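Putative Chlorite dismutase TA0507 (Thermoplasma acidophilum, PDB 3DTZ) is of unknown function but belongs to the chlorite dismutase family, whose members generally bind heme, and so is possibly a heme-binding oxidoreductase. Local coordinates at residues D[142-148]-D[221-227]; D[178-184]-D[195-201]. One frame throughout, in Å; residues are numbered along the deposited sequence.

Contact 1 of 2, residues D[142-148]-D[221-227]; sequences AYPMSKT and WIIKETP
Ser-146 and Ile-223 are joined by two backbone hydrogen bonds, Ser-146 N to Ile-223 O (3.0 Å) and the shorter Ile-223 N to Ser-146 O (2.8 Å). A third runs from Thr-148 N to Trp-221 O. Past Ile-223 the regular ladder stops at an inverse gamma turn centred on Glu-225, yet the chain stays beside strand 139-147: Glu-225 CA meets Pro-144 O in a CA-H...O contact, and Pro-227 packs near Pro-144. The pairing is thus a short antiparallel ladder of the two-residue strand 222-223 against the end of strand 139-147. On the face of Lys-147 and Ile-222, Met-145, a selenomethionine with CG anti to the backbone N (chi1 -175°), puts CG 3.7 Å from Ile-222 CG2. Glu-225 suits its place by having an aliphatic stem to lie along Met-145 and Tyr-143, its CG 3.6 Å from Met-145 CG, and a carboxylate, steep to the Tyr-143 ring, that pairs with Arg-219. An alanine in place of Glu-225 would probably leave Arg-219 without this carboxylate mate and open a gap beside Met-145 CG. Ser-146 OG is hydrogen-bonded to Glu-193 N, and a water links it to Lys-224 O. Thr-148 OG1 sits at the Trp-221 ring edge, 3.4 Å from Trp-221 CD1.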
# COMPACT_ATOMS: atom_id res chain seq x y z
N ALA D 142 -0.95 -9.36 19.39
CA ALA D 142 -2.14 -9.63 18.60
C ALA D 142 -1.74 -9.65 17.14
O ALA D 142 -0.96 -8.80 16.69
CB ALA D 142 -3.20 -8.55 18.84
N TYR D 143 -2.26 -10.59 16.38
CA TYR D 143 -2.16 -10.42 14.93
C TYR D 143 -3.24 -11.16 14.18
O TYR D 143 -3.71 -12.21 14.66
CB TYR D 143 -0.78 -10.83 14.42
CG TYR D 143 -0.33 -12.18 14.89
CD1 TYR D 143 0.31 -12.30 16.12
CD2 TYR D 143 -0.51 -13.32 14.10
CE1 TYR D 143 0.75 -13.51 16.57
CE2 TYR D 143 -0.07 -14.58 14.56
CZ TYR D 143 0.56 -14.64 15.81
OH TYR D 143 1.03 -15.83 16.34
N PRO D 144 -3.58 -10.65 12.98
CA PRO D 144 -4.44 -11.42 12.09
C PRO D 144 -3.70 -12.61 11.53
O PRO D 144 -2.46 -12.58 11.43
CB PRO D 144 -4.80 -10.44 10.96
CG PRO D 144 -4.04 -9.20 11.17
CD PRO D 144 -3.13 -9.38 12.38
N MSE D 145 -4.44 -13.65 11.15
CA MSE D 145 -3.85 -14.82 10.53
C MSE D 145 -4.93 -15.47 9.63
O MSE D 145 -6.14 -15.40 9.93
CB MSE D 145 -3.34 -15.80 11.59
CG MSE D 145 -2.63 -16.98 10.99
SE MSE D 145 -3.84 -18.50 10.79
CE MSE D 145 -3.74 -18.97 12.65
N SER D 146 -4.50 -16.06 8.53
CA SER D 146 -5.41 -16.79 7.65
C SER D 146 -4.72 -18.07 7.20
O SER D 146 -3.49 -18.24 7.38
CB SER D 146 -5.82 -15.93 6.45
OG SER D 146 -6.58 -14.80 6.82
N LYS D 147 -5.49 -18.97 6.61
CA LYS D 147 -4.92 -20.20 6.05
C LYS D 147 -5.24 -20.32 4.58
O LYS D 147 -6.21 -19.70 4.11
CB LYS D 147 -5.41 -21.40 6.87
CG LYS D 147 -4.81 -21.39 8.25
CD LYS D 147 -5.29 -22.49 9.16
CE LYS D 147 -4.63 -22.34 10.51
NZ LYS D 147 -4.48 -23.65 11.21
N THR D 148 -4.42 -21.05 3.82
CA THR D 148 -4.65 -21.21 2.38
C THR D 148 -5.94 -22.01 2.14
O THR D 148 -6.32 -22.83 2.98
CB THR D 148 -3.41 -21.82 1.65
OG1 THR D 148 -3.05 -23.06 2.26
CG2 THR D 148 -2.22 -20.90 1.77
N TRP D 221 0.41 -24.12 5.73
CA TRP D 221 -0.86 -23.55 5.28
C TRP D 221 -1.16 -22.17 5.87
O TRP D 221 -2.19 -21.58 5.53
CB TRP D 221 -2.02 -24.50 5.60
CG TRP D 221 -1.98 -25.81 4.87
CD1 TRP D 221 -2.50 -26.10 3.64
CD2 TRP D 221 -1.38 -27.02 5.34
NE1 TRP D 221 -2.26 -27.42 3.31
CE2 TRP D 221 -1.58 -28.01 4.35
CE3 TRP D 221 -0.70 -27.36 6.52
CZ2 TRP D 221 -1.10 -29.31 4.49
CZ3 TRP D 221 -0.24 -28.66 6.66
CH2 TRP D 221 -0.44 -29.62 5.65
N ILE D 222 -0.28 -21.66 6.73
CA ILE D 222 -0.53 -20.41 7.45
C ILE D 222 0.00 -19.21 6.65
O ILE D 222 1.15 -19.24 6.15
CB ILE D 222 0.06 -20.45 8.87
CG1 ILE D 222 -0.72 -21.46 9.71
CG2 ILE D 222 0.09 -19.03 9.52
CD1 ILE D 222 -0.14 -21.76 11.09
N ILE D 223 -0.84 -18.19 6.50
CA ILE D 223 -0.44 -16.95 5.82
C ILE D 223 -0.89 -15.66 6.56
O ILE D 223 -1.64 -15.72 7.55
CB ILE D 223 -0.95 -16.92 4.33
CG1 ILE D 223 -2.47 -17.06 4.25
CG2 ILE D 223 -0.25 -18.01 3.46
CD1 ILE D 223 -3.04 -16.90 2.86
N LYS D 224 -0.43 -14.52 6.04
CA LYS D 224 -0.93 -13.16 6.35
C LYS D 224 -0.97 -12.74 7.85
O LYS D 224 -1.91 -12.06 8.32
CB LYS D 224 -2.25 -12.89 5.60
CG LYS D 224 -2.04 -12.92 4.08
CD LYS D 224 -3.16 -12.27 3.29
CE LYS D 224 -4.09 -13.31 2.68
NZ LYS D 224 -5.03 -13.86 3.70
N GLU D 225 0.10 -13.10 8.56
CA GLU D 225 0.28 -12.71 9.97
C GLU D 225 0.97 -11.33 10.05
O GLU D 225 2.09 -11.21 10.59
CB GLU D 225 1.09 -13.74 10.76
CG GLU D 225 0.50 -15.17 10.88
CD GLU D 225 1.55 -16.20 11.29
OE1 GLU D 225 2.63 -16.19 10.66
OE2 GLU D 225 1.33 -17.00 12.24
N THR D 226 0.32 -10.31 9.49
CA THR D 226 0.72 -8.88 9.65
C THR D 226 -0.52 -7.99 9.75
O THR D 226 -1.56 -8.30 9.13
CB THR D 226 1.66 -8.34 8.51
OG1 THR D 226 1.03 -8.48 7.23
CG2 THR D 226 2.96 -9.08 8.48
N PRO D 227 -0.46 -6.90 10.56
CA PRO D 227 0.65 -6.51 11.43
C PRO D 227 0.66 -7.36 12.68
O PRO D 227 -0.41 -7.75 13.15
CB PRO D 227 0.29 -5.08 11.83
CG PRO D 227 -1.26 -5.07 11.84
CD PRO D 227 -1.58 -5.93 10.62
O HOH W 1 -4.74 -12.70 7.56

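Contact 2 of 2, residues D[178-184]-D[195-201]; sequences GIRSYTT and VVLYEIP
Tyr-182 and Leu-197 face each other as a hydrogen-bonded antiparallel pair, Tyr-182 CB lying 4.2 Å from Leu-197 CB. Leu-197 CD1 reaches on to the methyl CG2 of Thr-184; a leucine and the tyrosine's CB and ring suit this buried middle of the face, which turns polar toward Arg-180 and Glu-199. The peptide groups of the pair are bonded both ways. On the other face Ile-179 CG2 lies against Ile-200 CG2 (4.0 Å), and Ser-181 OG approaches the Tyr-198 ring at CE1. Near the open end of the hairpin, Gly-178 has a positive phi (87°) at which a CB would jam against the preceding carbonyl. At the other end Thr-184 OG1, set between the backbone N and the carbonyl carbon (chi1 77°), donates to a lone pair of Val-195 O at 2.6 Å; a threonine can thus add a side-chain bond to the weak backbone one beside it. The polar edge is a salt bridge of two weak bonds, Arg-180 NH2 to Glu-199 OE1 (3.1 Å) and NE to OE2, with the guanidinium and carboxylate planes 87° apart. Tyr-182 OH, 3.1 Å from Glu-199 OE2, has Ser-131 OG as its stronger partner; Arg-180 NH2 also donates to Pro-135 O, and Glu-199 OE1 accepts from Leu-137 N. Helix 128-132 packs on Arg-180 and Tyr-182, and this beta hairpin is flanked by strands 106-116 (beside 180-185) and 139-147 (beside 194-200).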
# COMPACT_ATOMS: atom_id res chain seq x y z
N GLY D 178 3.32 -19.79 31.39
CA GLY D 178 2.66 -18.56 31.80
C GLY D 178 2.00 -17.75 30.70
O GLY D 178 1.38 -16.73 30.98
N ILE D 179 2.10 -18.20 29.45
CA ILE D 179 1.39 -17.52 28.34
C ILE D 179 -0.12 -17.85 28.34
O ILE D 179 -0.53 -19.00 28.55
CB ILE D 179 2.03 -17.90 26.97
CG1 ILE D 179 3.48 -17.39 26.93
CG2 ILE D 179 1.17 -17.39 25.78
CD1 ILE D 179 4.37 -17.99 25.83
N ARG D 180 -0.96 -16.84 28.11
CA ARG D 180 -2.39 -17.06 27.93
C ARG D 180 -2.70 -16.85 26.48
O ARG D 180 -2.46 -15.77 25.96
CB ARG D 180 -3.25 -16.12 28.77
CG ARG D 180 -2.78 -16.14 30.20
CD ARG D 180 -3.88 -15.90 31.16
NE ARG D 180 -4.02 -14.50 31.50
CZ ARG D 180 -3.59 -13.94 32.64
NH1 ARG D 180 -2.96 -14.65 33.56
NH2 ARG D 180 -3.80 -12.67 32.84
N SER D 181 -3.26 -17.89 25.86
CA SER D 181 -3.51 -17.90 24.42
C SER D 181 -5.00 -17.85 24.10
O SER D 181 -5.79 -18.58 24.71
CB SER D 181 -2.90 -19.16 23.82
OG SER D 181 -3.15 -19.24 22.43
N TYR D 182 -5.36 -17.02 23.11
CA TYR D 182 -6.74 -16.93 22.66
C TYR D 182 -6.79 -16.94 21.13
O TYR D 182 -6.19 -16.07 20.47
CB TYR D 182 -7.40 -15.65 23.16
CG TYR D 182 -7.25 -15.36 24.63
CD1 TYR D 182 -8.15 -15.88 25.57
CD2 TYR D 182 -6.23 -14.54 25.09
CE1 TYR D 182 -8.02 -15.60 26.93
CE2 TYR D 182 -6.10 -14.25 26.45
CZ TYR D 182 -7.00 -14.79 27.36
OH TYR D 182 -6.84 -14.50 28.69
N THR D 183 -7.52 -17.90 20.58
CA THR D 183 -7.81 -17.95 19.16
C THR D 183 -9.20 -17.37 18.94
O THR D 183 -10.16 -17.73 19.65
CB THR D 183 -7.77 -19.41 18.62
OG1 THR D 183 -6.44 -19.92 18.75
CG2 THR D 183 -8.15 -19.42 17.16
N THR D 184 -9.30 -16.47 17.98
CA THR D 184 -10.58 -15.84 17.70
C THR D 184 -10.81 -15.95 16.20
O THR D 184 -9.83 -15.99 15.41
CB THR D 184 -10.63 -14.35 18.16
OG1 THR D 184 -9.92 -13.51 17.22
CG2 THR D 184 -10.10 -14.16 19.60
N VAL D 195 -8.01 -13.84 14.44
CA VAL D 195 -7.14 -12.90 15.13
C VAL D 195 -6.63 -13.65 16.37
O VAL D 195 -7.43 -14.14 17.19
CB VAL D 195 -7.83 -11.58 15.50
CG1 VAL D 195 -6.80 -10.62 16.16
CG2 VAL D 195 -8.48 -10.91 14.26
N VAL D 196 -5.31 -13.85 16.46
CA VAL D 196 -4.80 -14.63 17.58
C VAL D 196 -4.22 -13.65 18.60
O VAL D 196 -3.50 -12.71 18.21
CB VAL D 196 -3.78 -15.70 17.16
CG1 VAL D 196 -3.65 -16.68 18.24
CG2 VAL D 196 -4.30 -16.47 15.92
N LEU D 197 -4.61 -13.81 19.85
CA LEU D 197 -4.22 -12.90 20.93
C LEU D 197 -3.44 -13.66 22.01
O LEU D 197 -3.83 -14.78 22.38
CB LEU D 197 -5.47 -12.27 21.58
CG LEU D 197 -6.49 -11.68 20.61
CD1 LEU D 197 -7.72 -11.19 21.35
CD2 LEU D 197 -5.87 -10.58 19.74
N TYR D 198 -2.41 -13.03 22.57
CA TYR D 198 -1.62 -13.65 23.64
C TYR D 198 -1.32 -12.62 24.71
O TYR D 198 -0.95 -11.50 24.39
CB TYR D 198 -0.28 -14.14 23.13
CG TYR D 198 -0.47 -15.09 21.98
CD1 TYR D 198 -0.71 -16.44 22.23
CD2 TYR D 198 -0.50 -14.61 20.67
CE1 TYR D 198 -0.91 -17.32 21.18
CE2 TYR D 198 -0.71 -15.49 19.60
CZ TYR D 198 -0.91 -16.84 19.88
OH TYR D 198 -1.15 -17.73 18.86
N GLU D 199 -1.49 -13.03 25.96
CA GLU D 199 -0.92 -12.29 27.08
C GLU D 199 0.36 -13.04 27.45
O GLU D 199 0.35 -14.26 27.66
CB GLU D 199 -1.86 -12.27 28.28
CG GLU D 199 -3.16 -11.54 28.04
CD GLU D 199 -3.96 -11.49 29.31
OE1 GLU D 199 -3.45 -10.90 30.30
OE2 GLU D 199 -5.08 -12.04 29.33
N ILE D 200 1.46 -12.31 27.51
CA ILE D 200 2.75 -12.97 27.71
C ILE D 200 3.58 -12.26 28.78
O ILE D 200 3.46 -11.05 28.93
CB ILE D 200 3.58 -13.05 26.39
CG1 ILE D 200 3.99 -11.67 25.92
CG2 ILE D 200 2.79 -13.81 25.30
CD1 ILE D 200 4.92 -11.66 24.68
N PRO D 201 4.34 -13.03 29.57
CA PRO D 201 5.25 -12.40 30.56
C PRO D 201 6.61 -11.91 30.03
O PRO D 201 7.25 -11.11 30.70
CB PRO D 201 5.46 -13.50 31.60
CG PRO D 201 5.27 -14.82 30.82
CD PRO D 201 4.28 -14.50 29.71
O HOH W 2 -6.68 -11.48 31.37

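How the contacts relate
Strand 139-147 ties the two contacts into one antiparallel sheet: it carries the first segment of contact 1 and neighbours strand 194-200 of contact 2. Tyr-143 O probably accepts a hydrogen bond from Val-196 N at 2.9 Å, and Ala-142 CB packs on Leu-197 CD2. Contact 2 lies nearer the middle of the chain, its centre about 8 Å from the chain's centre against 14 Å for contact 1, and more of its residues are buried. It pairs long regular strands of a hairpin and keeps an arginine-glutamate salt bridge within it. Contact 1 joins parts far apart in sequence, has a shorter ladder and touches a second subunit through Thr-226 and Pro-227; its Glu-225 carboxylate pairs with Arg-219, outside its segments.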